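Local structure of protease Do-like 8, chloroplastic (Arabidopsis thaliana, 4IC6) at residues Ala313-Pro318 with Asp336-Lys341; Ser41-Phe46 with Val102-Ser107. The protein probably acts as a serine endopeptidase of the HtrA (Deg) type in the chloroplast thylakoid, joining a trypsin-like protease domain to a PDZ domain. The protein carries 1 engineered substitution. One frame throughout, in Å; residues are numbered along the deposited sequence.

Contact 1 (Ala313-Pro318 with Asp336-Lys341)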
ATOM      1  N   ALA A 313      42.486   8.171 -12.645  1.00 54.60           N
ATOM      2  CA  ALA A 313      43.580   7.221 -12.765  1.00 52.90           C
ATOM      3  C   ALA A 313      44.108   6.773 -11.394  1.00 49.89           C
ATOM      4  O   ALA A 313      44.257   7.584 -10.485  1.00 50.12           O
ATOM      5  CB  ALA A 313      44.711   7.837 -13.586  1.00 52.09           C
ATOM      6  N   VAL A 314      44.402   5.486 -11.267  1.00 50.63           N
ATOM      7  CA  VAL A 314      45.145   4.996 -10.109  1.00 55.34           C
ATOM      8  C   VAL A 314      46.587   4.717 -10.517  1.00 61.56           C
ATOM      9  O   VAL A 314      46.862   3.761 -11.250  1.00 62.63           O
ATOM     10  CB  VAL A 314      44.515   3.726  -9.513  1.00 52.68           C
ATOM     11  CG1 VAL A 314      45.400   3.163  -8.389  1.00 49.85           C
ATOM     12  CG2 VAL A 314      43.119   4.022  -9.003  1.00 51.41           C
ATOM     13  N   ASP A 315      47.509   5.536 -10.021  1.00 64.89           N
ATOM     14  CA  ASP A 315      48.882   5.471 -10.491  1.00 71.96           C
ATOM     15  C   ASP A 315      48.854   5.894 -11.960  1.00 81.60           C
ATOM     16  O   ASP A 315      48.642   7.068 -12.276  1.00 79.66           O
ATOM     17  CB  ASP A 315      49.444   4.048 -10.345  1.00 65.66           C
ATOM     18  CG  ASP A 315      49.706   3.661  -8.894  1.00 61.17           C
ATOM     19  OD1 ASP A 315      49.924   4.576  -8.076  1.00 57.63           O
ATOM     20  OD2 ASP A 315      49.696   2.447  -8.569  1.00 59.35           O
ATOM     21  N   ASP A 316      49.035   4.923 -12.850  1.00 87.39           N
ATOM     22  CA  ASP A 316      49.018   5.188 -14.282  1.00 90.28           C
ATOM     23  C   ASP A 316      47.671   4.828 -14.912  1.00 89.31           C
ATOM     24  O   ASP A 316      47.125   5.589 -15.709  1.00 91.41           O
ATOM     25  CB  ASP A 316      50.157   4.441 -14.977  1.00 91.85           C
ATOM     26  N   LYS A 317      47.143   3.667 -14.530  1.00 87.61           N
ATOM     27  CA  LYS A 317      45.981   3.056 -15.183  1.00 82.81           C
ATOM     28  C   LYS A 317      44.675   3.838 -15.059  1.00 83.43           C
ATOM     29  O   LYS A 317      44.207   4.108 -13.952  1.00 84.70           O
ATOM     30  CB  LYS A 317      45.792   1.619 -14.677  1.00 79.60           C
ATOM     31  CG  LYS A 317      45.848   1.479 -13.162  1.00 79.25           C
ATOM     32  CD  LYS A 317      46.040   0.029 -12.722  1.00 76.52           C
ATOM     33  CE  LYS A 317      47.504  -0.284 -12.440  1.00 76.55           C
ATOM     34  NZ  LYS A 317      47.671  -1.638 -11.834  1.00 76.51           N
ATOM     35  N   PRO A 318      44.071   4.179 -16.213  1.00 80.48           N
ATOM     36  CA  PRO A 318      42.856   4.998 -16.311  1.00 74.14           C
ATOM     37  C   PRO A 318      41.632   4.345 -15.676  1.00 63.60           C
ATOM     38  O   PRO A 318      41.456   3.126 -15.748  1.00 58.84           O
ATOM     39  CB  PRO A 318      42.644   5.131 -17.828  1.00 76.85           C
ATOM     40  CG  PRO A 318      43.284   3.897 -18.397  1.00 78.69           C
ATOM     41  CD  PRO A 318      44.500   3.676 -17.532  1.00 80.22           C
ATOM     42  N   ASP A 336      49.873  -1.235  -0.012  1.00 47.24           N
ATOM     43  CA  ASP A 336      50.226  -0.391  -1.158  1.00 55.23           C
ATOM     44  C   ASP A 336      49.923   1.109  -1.066  1.00 52.77           C
ATOM     45  O   ASP A 336      48.831   1.508  -0.678  1.00 53.12           O
ATOM     46  CB  ASP A 336      49.576  -0.967  -2.413  1.00 47.07           C
ATOM     47  CG  ASP A 336      50.089  -2.343  -2.748  1.00 51.80           C
ATOM     48  OD1 ASP A 336      51.228  -2.684  -2.322  1.00 58.71           O
ATOM     49  OD2 ASP A 336      49.361  -3.076  -3.446  1.00 49.89           O
ATOM     50  N   LYS A 337      50.909   1.933  -1.423  1.00 53.55           N
ATOM     51  CA  LYS A 337      50.693   3.365  -1.631  1.00 55.57           C
ATOM     52  C   LYS A 337      50.476   3.640  -3.128  1.00 58.94           C
ATOM     53  O   LYS A 337      51.311   3.273  -3.958  1.00 62.25           O
ATOM     54  CB  LYS A 337      51.873   4.183  -1.117  1.00 56.75           C
ATOM     55  N   VAL A 338      49.366   4.286  -3.468  1.00 57.06           N
ATOM     56  CA  VAL A 338      49.052   4.596  -4.866  1.00 58.06           C
ATOM     57  C   VAL A 338      48.931   6.101  -5.110  1.00 61.00           C
ATOM     58  O   VAL A 338      48.734   6.880  -4.171  1.00 63.10           O
ATOM     59  CB  VAL A 338      47.742   3.922  -5.326  1.00 56.33           C
ATOM     60  CG1 VAL A 338      47.892   2.409  -5.337  1.00 57.88           C
ATOM     61  CG2 VAL A 338      46.581   4.345  -4.442  1.00 56.82           C
ATOM     62  N   THR A 339      49.063   6.506  -6.372  1.00 60.34           N
ATOM     63  CA  THR A 339      48.874   7.904  -6.748  1.00 61.65           C
ATOM     64  C   THR A 339      47.568   8.029  -7.507  1.00 53.62           C
ATOM     65  O   THR A 339      47.374   7.359  -8.523  1.00 48.11           O
ATOM     66  CB  THR A 339      49.999   8.407  -7.654  1.00 67.86           C
ATOM     67  OG1 THR A 339      51.267   8.147  -7.034  1.00 70.89           O
ATOM     68  CG2 THR A 339      49.838   9.899  -7.906  1.00 69.34           C
ATOM     69  N   LEU A 340      46.663   8.863  -7.005  1.00 51.90           N
ATOM     70  CA  LEU A 340      45.378   9.053  -7.662  1.00 52.00           C
ATOM     71  C   LEU A 340      45.435  10.305  -8.529  1.00 58.71           C
ATOM     72  O   LEU A 340      45.706  11.401  -8.029  1.00 61.49           O
ATOM     73  CB  LEU A 340      44.256   9.214  -6.638  1.00 49.61           C
ATOM     74  CG  LEU A 340      44.091   8.135  -5.562  1.00 47.36           C
ATOM     75  CD1 LEU A 340      42.946   8.528  -4.633  1.00 43.69           C
ATOM     76  CD2 LEU A 340      43.830   6.774  -6.196  1.00 47.66           C
ATOM     77  N   LYS A 341      45.191  10.159  -9.826  1.00 60.06           N
ATOM     78  CA  LYS A 341      45.052  11.353 -10.658  1.00 62.09           C
ATOM     79  C   LYS A 341      43.610  11.828 -10.569  1.00 56.22           C
ATOM     80  O   LYS A 341      42.686  11.091 -10.916  1.00 56.84           O
ATOM     81  CB  LYS A 341      45.494  11.101 -12.102  1.00 68.00           C
ATOM     82  CG  LYS A 341      46.897  11.642 -12.403  1.00 76.55           C
ATOM     83  CD  LYS A 341      47.187  11.675 -13.903  1.00 81.94           C
ATOM     84  CE  LYS A 341      47.412  10.273 -14.465  1.00 85.63           C
ATOM     85  NZ  LYS A 341      47.242  10.234 -15.948  1.00 86.46           N
TER
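Backbone hydrogen bonds join the end of strand 310-314 to the antiparallel strand 337-344. Lys-341 N gives its hydrogen to Ala-313 O at 2.8 Å, in the carbonyl plane and on a lone pair. The return bond from Ala-313 N to Lys-341 O is weak. A type II' turn runs from Val-314 to Lys-317, with Asp-315 at its second position (phi 65°). Asp-315 N reaches Thr-339 O, at a very short 2.4 Å.

The carboxylate of Asp-315 then takes the place of a backbone acceptor. Its CG lies beside its own backbone N, chi1 -72°. This sets OD1 2.7 Å from Thr-339 N, in a nearly straight bond (169°) that meets OD1 from above the carboxylate plane. OD2 is hydrogen-bonded to Tyr-332 OH. An alanine here would remove both carboxylate oxygens, and the turn would probably be held less firmly, Thr-339 N and Tyr-332 OH losing this partner.

Apolar contacts lie on the face of Val-314 and Leu-340. Val-314 CG1 crosses Val-338 obliquely, 3.9 Å from its CB, and CG2 touches Leu-340 CD2 side by side. Leu-325 of helix 322-329 also packs on Val-314. On the other face Ala-313 CB meets both CB and CE of Lys-341, whose chain bends at chi3.

The arrangement is a two-residue type II' hairpin turn with a weakly bonded return strand, 317-318, tied by Asp-315 to strand 337-344 of the PDZ domain sheet.

Contact 2 (Ser41-Phe46 with Val102-Ser107)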
ATOM      1  N   SER A  41      23.362 -29.843 -12.274  1.00 40.52           N
ATOM      2  CA  SER A  41      24.344 -28.945 -11.684  1.00 38.72           C
ATOM      3  C   SER A  41      23.697 -27.906 -10.779  1.00 40.76           C
ATOM      4  O   SER A  41      24.381 -27.138 -10.095  1.00 37.95           O
ATOM      5  CB  SER A  41      25.107 -28.214 -12.783  1.00 38.09           C
ATOM      6  OG  SER A  41      25.689 -29.116 -13.699  1.00 42.26           O
ATOM      7  N   VAL A  42      22.375 -27.847 -10.815  1.00 43.19           N
ATOM      8  CA  VAL A  42      21.644 -26.843 -10.057  1.00 38.79           C
ATOM      9  C   VAL A  42      21.026 -27.504  -8.824  1.00 37.20           C
ATOM     10  O   VAL A  42      20.089 -28.310  -8.930  1.00 34.26           O
ATOM     11  CB  VAL A  42      20.580 -26.155 -10.915  1.00 37.32           C
ATOM     12  CG1 VAL A  42      19.925 -25.038 -10.118  1.00 38.30           C
ATOM     13  CG2 VAL A  42      21.212 -25.577 -12.184  1.00 37.17           C
ATOM     14  N   VAL A  43      21.579 -27.179  -7.661  1.00 35.27           N
ATOM     15  CA  VAL A  43      21.157 -27.825  -6.421  1.00 38.69           C
ATOM     16  C   VAL A  43      20.134 -26.975  -5.686  1.00 37.60           C
ATOM     17  O   VAL A  43      19.928 -25.807  -6.017  1.00 34.94           O
ATOM     18  CB  VAL A  43      22.341 -28.119  -5.468  1.00 38.73           C
ATOM     19  CG1 VAL A  43      23.375 -28.999  -6.144  1.00 40.10           C
ATOM     20  CG2 VAL A  43      22.979 -26.823  -4.968  1.00 40.10           C
ATOM     21  N   ASN A  44      19.492 -27.580  -4.696  1.00 34.98           N
ATOM     22  CA  ASN A  44      18.594 -26.870  -3.795  1.00 37.51           C
ATOM     23  C   ASN A  44      19.236 -26.694  -2.415  1.00 40.55           C
ATOM     24  O   ASN A  44      19.813 -27.634  -1.862  1.00 43.66           O
ATOM     25  CB  ASN A  44      17.257 -27.617  -3.677  1.00 39.23           C
ATOM     26  CG  ASN A  44      16.438 -27.156  -2.498  1.00 39.36           C
ATOM     27  OD1 ASN A  44      15.850 -26.070  -2.510  1.00 42.50           O
ATOM     28  ND2 ASN A  44      16.383 -27.988  -1.465  1.00 37.33           N
ATOM     29  N   ILE A  45      19.137 -25.484  -1.869  1.00 41.13           N
ATOM     30  CA  ILE A  45      19.698 -25.184  -0.555  1.00 40.77           C
ATOM     31  C   ILE A  45      18.623 -24.647   0.392  1.00 41.83           C
ATOM     32  O   ILE A  45      17.982 -23.624   0.104  1.00 40.49           O
ATOM     33  CB  ILE A  45      20.824 -24.121  -0.655  1.00 48.08           C
ATOM     34  CG1 ILE A  45      21.941 -24.608  -1.579  1.00 48.54           C
ATOM     35  CG2 ILE A  45      21.362 -23.772   0.734  1.00 46.76           C
ATOM     36  CD1 ILE A  45      22.937 -23.531  -1.994  1.00 44.62           C
ATOM     37  N   PHE A  46      18.418 -25.351   1.503  1.00 42.96           N
ATOM     38  CA  PHE A  46      17.602 -24.855   2.603  1.00 45.41           C
ATOM     39  C   PHE A  46      18.495 -24.411   3.767  1.00 46.52           C
ATOM     40  O   PHE A  46      19.321 -25.185   4.247  1.00 49.09           O
ATOM     41  CB  PHE A  46      16.599 -25.918   3.079  1.00 48.10           C
ATOM     42  CG  PHE A  46      15.463 -26.163   2.113  1.00 51.86           C
ATOM     43  CD1 PHE A  46      14.550 -25.157   1.822  1.00 53.08           C
ATOM     44  CD2 PHE A  46      15.303 -27.398   1.502  1.00 50.52           C
ATOM     45  CE1 PHE A  46      13.501 -25.379   0.936  1.00 50.52           C
ATOM     46  CE2 PHE A  46      14.252 -27.628   0.622  1.00 51.23           C
ATOM     47  CZ  PHE A  46      13.354 -26.617   0.338  1.00 50.16           C
ATOM     48  N   VAL A 102      21.453 -29.502   1.498  1.00 47.20           N
ATOM     49  CA  VAL A 102      21.604 -29.393   0.056  1.00 45.77           C
ATOM     50  C   VAL A 102      21.006 -30.585  -0.683  1.00 46.19           C
ATOM     51  O   VAL A 102      21.352 -31.743  -0.412  1.00 44.33           O
ATOM     52  CB  VAL A 102      23.079 -29.229  -0.350  1.00 45.53           C
ATOM     53  CG1 VAL A 102      23.190 -29.016  -1.840  1.00 38.52           C
ATOM     54  CG2 VAL A 102      23.723 -28.057   0.420  1.00 43.67           C
ATOM     55  N   ASN A 103      20.101 -30.298  -1.615  1.00 44.57           N
ATOM     56  CA  ASN A 103      19.493 -31.339  -2.435  1.00 45.40           C
ATOM     57  C   ASN A 103      20.056 -31.357  -3.846  1.00 44.02           C
ATOM     58  O   ASN A 103      20.023 -30.357  -4.546  1.00 43.75           O
ATOM     59  CB  ASN A 103      17.972 -31.188  -2.485  1.00 45.99           C
ATOM     60  CG  ASN A 103      17.297 -31.808  -1.299  1.00 54.42           C
ATOM     61  OD1 ASN A 103      16.578 -31.130  -0.555  1.00 61.51           O
ATOM     62  ND2 ASN A 103      17.530 -33.105  -1.096  1.00 49.87           N
ATOM     63  N   ILE A 104      20.539 -32.522  -4.261  1.00 47.17           N
ATOM     64  CA  ILE A 104      21.168 -32.690  -5.559  1.00 43.63           C
ATOM     65  C   ILE A 104      20.502 -33.785  -6.396  1.00 46.28           C
ATOM     66  O   ILE A 104      20.351 -34.936  -5.954  1.00 47.27           O
ATOM     67  CB  ILE A 104      22.647 -33.055  -5.399  1.00 44.72           C
ATOM     68  CG1 ILE A 104      23.272 -32.240  -4.266  1.00 44.96           C
ATOM     69  CG2 ILE A 104      23.381 -32.876  -6.719  1.00 44.25           C
ATOM     70  CD1 ILE A 104      24.778 -32.327  -4.206  1.00 44.84           C
ATOM     71  N   LEU A 105      20.133 -33.421  -7.618  1.00 42.94           N
ATOM     72  CA  LEU A 105      19.502 -34.332  -8.565  1.00 47.26           C
ATOM     73  C   LEU A 105      20.495 -35.380  -9.078  1.00 50.84           C
ATOM     74  O   LEU A 105      21.515 -35.039  -9.693  1.00 48.81           O
ATOM     75  CB  LEU A 105      18.937 -33.538  -9.747  1.00 43.45           C
ATOM     76  CG  LEU A 105      18.061 -34.295 -10.753  1.00 41.01           C
ATOM     77  CD1 LEU A 105      16.794 -34.837 -10.080  1.00 40.06           C
ATOM     78  CD2 LEU A 105      17.700 -33.387 -11.925  1.00 39.81           C
ATOM     79  N   ALA A 106      20.193 -36.650  -8.828  1.00 55.26           N
ATOM     80  CA  ALA A 106      21.010 -37.739  -9.342  1.00 59.52           C
ATOM     81  C   ALA A 106      20.487 -38.220 -10.694  1.00 65.04           C
ATOM     82  O   ALA A 106      19.431 -37.779 -11.158  1.00 63.80           O
ATOM     83  CB  ALA A 106      21.054 -38.886  -8.353  1.00 59.53           C
ATOM     84  N   SER A 107      21.229 -39.134 -11.316  1.00 70.14           N
ATOM     85  CA  SER A 107      20.868 -39.671 -12.628  1.00 71.88           C
ATOM     86  C   SER A 107      19.580 -40.495 -12.602  1.00 74.62           C
ATOM     87  O   SER A 107      18.899 -40.620 -13.625  1.00 78.19           O
ATOM     88  CB  SER A 107      22.013 -40.492 -13.198  1.00 72.77           C
TER
HETATM   89  O   HOH W   1      21.320 -30.954  -8.666  1.00 40.16           O
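Asn-44 and Asn-103 form an antiparallel hydrogen-bonded pair. Asn-44 N points almost straight (172°) at Asn-103 O, 2.8 Å away. Asn-103 N answers to Asn-44 O at 2.7 Å. Both bonds lie in their carbonyl planes. The two side chains run side by side on one face, their CB atoms 3.8 Å apart and their amide planes nearly coplanar.

The other face is apolar. In Val-43 CG1 is anti to the carbonyl carbon (chi1 -58°), which puts CG2 in the crowded position between N and C; there it meets Val-102 CG1 at 3.8 Å. Val-43 CG1 lies alongside Ile-104 CG1, 3.7 Å away. Ile-45 CG1 approaches Val-102 CG2 at 4.4 Å.

Toward Leu-105 the strands separate and a water bridges them. It donates to Val-42 O and accepts from Leu-105 N. His-167 NE2 and Asn-161 ND2 also hydrogen-bond to Val-42 O.

Further out, Ile-78 of strand 77-80 packs on Val-43 and Ile-45. Asn-103 ND2 makes a weak hydrogen bond to Lys-112 O. The Phe-46 side chain packs against Gln-271 of a second subunit.

Strands 42-47 and 98-105 end the strand order 1-2-3-6-5-4, and their pairing closes the first six-stranded antiparallel barrel of the chymotrypsin-like fold.

Contact 2 closes a barrel of the protease domain, while contact 1 lies in the sheet of the PDZ domain. Their centres are 45 Å apart, their nearest atoms about 33 Å, and they sit on opposite sides of the chain's centre. Along the chain contact 2 is complete before contact 1 begins. Contact 2 is the nearer to the predicted charge relay system, though not in touch with it. The side chain of its Ile-45 is about 10 Å from that of Ala-204, an engineered residue at the predicted active-site position, and about 11 Å from that of His-83. Contact 1 lies away from these sites. Both are antiparallel, one wholly buried and the other partly exposed.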